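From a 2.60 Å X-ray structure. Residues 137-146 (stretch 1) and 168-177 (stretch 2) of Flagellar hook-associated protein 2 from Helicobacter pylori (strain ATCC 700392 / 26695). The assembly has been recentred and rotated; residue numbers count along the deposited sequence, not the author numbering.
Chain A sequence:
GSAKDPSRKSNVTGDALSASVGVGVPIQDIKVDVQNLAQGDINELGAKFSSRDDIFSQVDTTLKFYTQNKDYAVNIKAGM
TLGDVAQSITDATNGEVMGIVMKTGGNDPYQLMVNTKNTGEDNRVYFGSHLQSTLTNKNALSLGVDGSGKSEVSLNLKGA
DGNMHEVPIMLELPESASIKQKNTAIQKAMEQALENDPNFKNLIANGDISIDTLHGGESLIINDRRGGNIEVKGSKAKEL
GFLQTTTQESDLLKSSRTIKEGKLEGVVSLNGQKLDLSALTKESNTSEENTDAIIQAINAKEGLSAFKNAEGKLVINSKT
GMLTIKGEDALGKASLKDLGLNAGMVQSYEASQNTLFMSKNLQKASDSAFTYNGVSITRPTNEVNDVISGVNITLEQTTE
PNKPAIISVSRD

Stretch 1 137-146: NKNALSLGVD
Stretch 2 168-177: PIMLELPESA

Strands 141-143 and 171-173 run antiparallel, their axes 166° apart and 4.4 Å at closest approach. Leu141 faces Leu173 and Leu143 faces Leu171 as hydrogen-bonded pairs (CA-CA 5.3 and 4.6 Å); Ser142 and Glu172 form the non-hydrogen-bonded pair between them (CA-CA 4.2 Å). Extended backbones, phi/psi -135/140 at Leu141 and -129/120 at Leu173, turn amide groups across the gap. Leu173 N donates to Leu141 O at 2.7 Å; the return bond, Leu141 N to Leu173 O at 3.0 Å, is weak, bent to 128°. Leu143 N to Leu171 O is very short, 2.4 Å, and Leu171 N reaches Leu143 O at 3.1 Å. Beyond the strand, Ser176 N donates to Lys138 O at 2.8 Å.

The four leucines share one face, where branched, apolar ends can pack. Leu141 (p, p) rests CD1 over the 4.5 Å gap between Leu173 CB and Leu171 CD2 (both residues t, p), at 3.7 and 3.9 Å. Leu143 (m, t) sets CB 3.9 Å from Leu171 CB and CD1 3.9 Å from Ile169 CG2. Polar types Ser142 (t) and Glu172 (modelled only to CB) suit the opposite, exposed face, Ser142 OG 3.9 Å from Glu172 CB. At the ends, small Ala140 lays CB 3.3 Å from Glu175 N, and flexible Met170 (m, m, t) extends CE to 3.5 Å from Val145 CG2.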

# COMPACT_ATOMS: atom_id res chain seq x y z
N ASN A 137 8.20 10.96 -21.99
CA ASN A 137 8.52 10.86 -23.42
C ASN A 137 8.42 9.48 -24.05
O ASN A 137 8.33 8.47 -23.36
CB ASN A 137 9.86 11.55 -23.76
CG ASN A 137 11.06 10.91 -23.09
OD1 ASN A 137 11.16 9.69 -22.95
ND2 ASN A 137 12.01 11.77 -22.70
N LYS A 138 8.41 9.47 -25.38
CA LYS A 138 8.17 8.27 -26.18
C LYS A 138 9.45 7.80 -26.86
O LYS A 138 9.41 6.96 -27.78
CB LYS A 138 7.11 8.56 -27.24
N ASN A 139 10.59 8.32 -26.40
CA ASN A 139 11.88 7.95 -26.96
C ASN A 139 12.16 6.45 -26.87
O ASN A 139 11.61 5.74 -26.02
CB ASN A 139 13.01 8.72 -26.27
CG ASN A 139 12.88 10.21 -26.45
OD1 ASN A 139 13.17 10.98 -25.53
ND2 ASN A 139 12.42 10.64 -27.63
N ALA A 140 13.03 5.99 -27.77
CA ALA A 140 13.48 4.60 -27.79
C ALA A 140 14.33 4.38 -26.57
O ALA A 140 15.06 5.29 -26.15
CB ALA A 140 14.31 4.31 -29.06
N LEU A 141 14.22 3.19 -26.00
CA LEU A 141 15.19 2.75 -25.02
C LEU A 141 15.65 1.29 -25.23
O LEU A 141 14.89 0.40 -25.62
CB LEU A 141 14.72 2.99 -23.57
CG LEU A 141 13.30 2.65 -23.09
CD1 LEU A 141 12.87 1.28 -23.53
CD2 LEU A 141 13.21 2.81 -21.56
N SER A 142 16.95 1.10 -25.03
CA SER A 142 17.50 -0.22 -24.93
C SER A 142 17.85 -0.44 -23.46
O SER A 142 18.63 0.31 -22.88
CB SER A 142 18.73 -0.39 -25.85
OG SER A 142 18.89 -1.78 -26.19
N LEU A 143 17.28 -1.47 -22.86
CA LEU A 143 17.61 -1.83 -21.49
C LEU A 143 18.50 -3.07 -21.45
O LEU A 143 18.03 -4.20 -21.49
CB LEU A 143 16.34 -2.04 -20.64
CG LEU A 143 15.50 -0.76 -20.41
CD1 LEU A 143 14.48 -0.98 -19.32
CD2 LEU A 143 16.35 0.43 -20.06
N GLY A 144 19.80 -2.84 -21.34
CA GLY A 144 20.72 -3.95 -21.26
C GLY A 144 21.62 -3.91 -20.05
O GLY A 144 21.15 -3.79 -18.94
N VAL A 145 22.91 -4.03 -20.30
CA VAL A 145 23.91 -4.20 -19.28
C VAL A 145 24.99 -3.18 -19.59
O VAL A 145 25.39 -3.00 -20.72
CB VAL A 145 24.45 -5.65 -19.29
CG1 VAL A 145 25.66 -5.84 -18.39
CG2 VAL A 145 23.37 -6.59 -18.89
N ASP A 146 25.43 -2.50 -18.55
CA ASP A 146 26.35 -1.36 -18.63
C ASP A 146 27.76 -1.92 -18.78
O ASP A 146 27.96 -3.12 -18.61
CB ASP A 146 26.21 -0.52 -17.34
N PRO A 168 16.83 -8.47 -13.22
CA PRO A 168 17.24 -7.62 -14.33
C PRO A 168 16.05 -7.33 -15.19
O PRO A 168 15.24 -8.19 -15.32
CB PRO A 168 18.22 -8.51 -15.10
CG PRO A 168 18.78 -9.44 -14.08
CD PRO A 168 17.69 -9.66 -13.08
N ILE A 169 15.93 -6.15 -15.75
CA ILE A 169 14.88 -5.90 -16.74
C ILE A 169 15.51 -5.51 -18.07
O ILE A 169 16.11 -4.45 -18.19
CB ILE A 169 13.88 -4.81 -16.27
CG1 ILE A 169 12.80 -5.43 -15.34
CG2 ILE A 169 13.15 -4.16 -17.46
CD1 ILE A 169 13.20 -5.61 -13.88
N MET A 170 15.36 -6.38 -19.06
CA MET A 170 15.94 -6.19 -20.40
C MET A 170 14.86 -5.89 -21.43
O MET A 170 13.78 -6.52 -21.41
CB MET A 170 16.68 -7.42 -20.86
CG MET A 170 17.71 -7.93 -19.86
SD MET A 170 18.91 -6.66 -19.36
CE MET A 170 20.11 -7.76 -18.60
N LEU A 171 15.17 -4.97 -22.34
CA LEU A 171 14.18 -4.41 -23.23
C LEU A 171 14.83 -3.57 -24.31
O LEU A 171 15.44 -2.54 -24.01
CB LEU A 171 13.24 -3.50 -22.43
CG LEU A 171 12.03 -2.96 -23.19
CD1 LEU A 171 11.15 -4.14 -23.69
CD2 LEU A 171 11.23 -2.03 -22.27
N GLU A 172 14.68 -4.00 -25.56
CA GLU A 172 15.19 -3.23 -26.69
C GLU A 172 13.96 -2.72 -27.40
O GLU A 172 13.26 -3.48 -28.06
CB GLU A 172 16.07 -4.10 -27.60
N LEU A 173 13.67 -1.44 -27.24
CA LEU A 173 12.40 -0.89 -27.70
C LEU A 173 12.64 0.33 -28.55
O LEU A 173 13.22 1.30 -28.07
CB LEU A 173 11.56 -0.49 -26.50
CG LEU A 173 10.07 -0.29 -26.69
CD1 LEU A 173 9.40 -1.61 -27.10
CD2 LEU A 173 9.47 0.25 -25.40
N PRO A 174 12.19 0.31 -29.83
CA PRO A 174 12.34 1.52 -30.65
C PRO A 174 11.40 2.63 -30.15
O PRO A 174 10.61 2.40 -29.24
CB PRO A 174 11.92 1.04 -32.04
CG PRO A 174 10.92 -0.05 -31.75
CD PRO A 174 11.47 -0.76 -30.55
N GLU A 175 11.51 3.82 -30.74
CA GLU A 175 10.60 4.93 -30.42
C GLU A 175 9.16 4.41 -30.33
O GLU A 175 8.72 3.61 -31.15
CB GLU A 175 10.70 6.05 -31.48
CG GLU A 175 10.11 7.41 -31.05
CD GLU A 175 10.17 8.45 -32.16
OE1 GLU A 175 9.36 9.41 -32.15
OE2 GLU A 175 11.02 8.31 -33.07
N SER A 176 8.45 4.84 -29.29
CA SER A 176 7.09 4.39 -29.09
C SER A 176 6.17 5.32 -29.84
O SER A 176 6.44 6.51 -29.95
CB SER A 176 6.74 4.37 -27.60
N ALA A 177 5.09 4.76 -30.38
CA ALA A 177 4.06 5.54 -31.07
C ALA A 177 3.31 6.44 -30.08
O ALA A 177 2.84 7.52 -30.44
CB ALA A 177 3.08 4.61 -31.79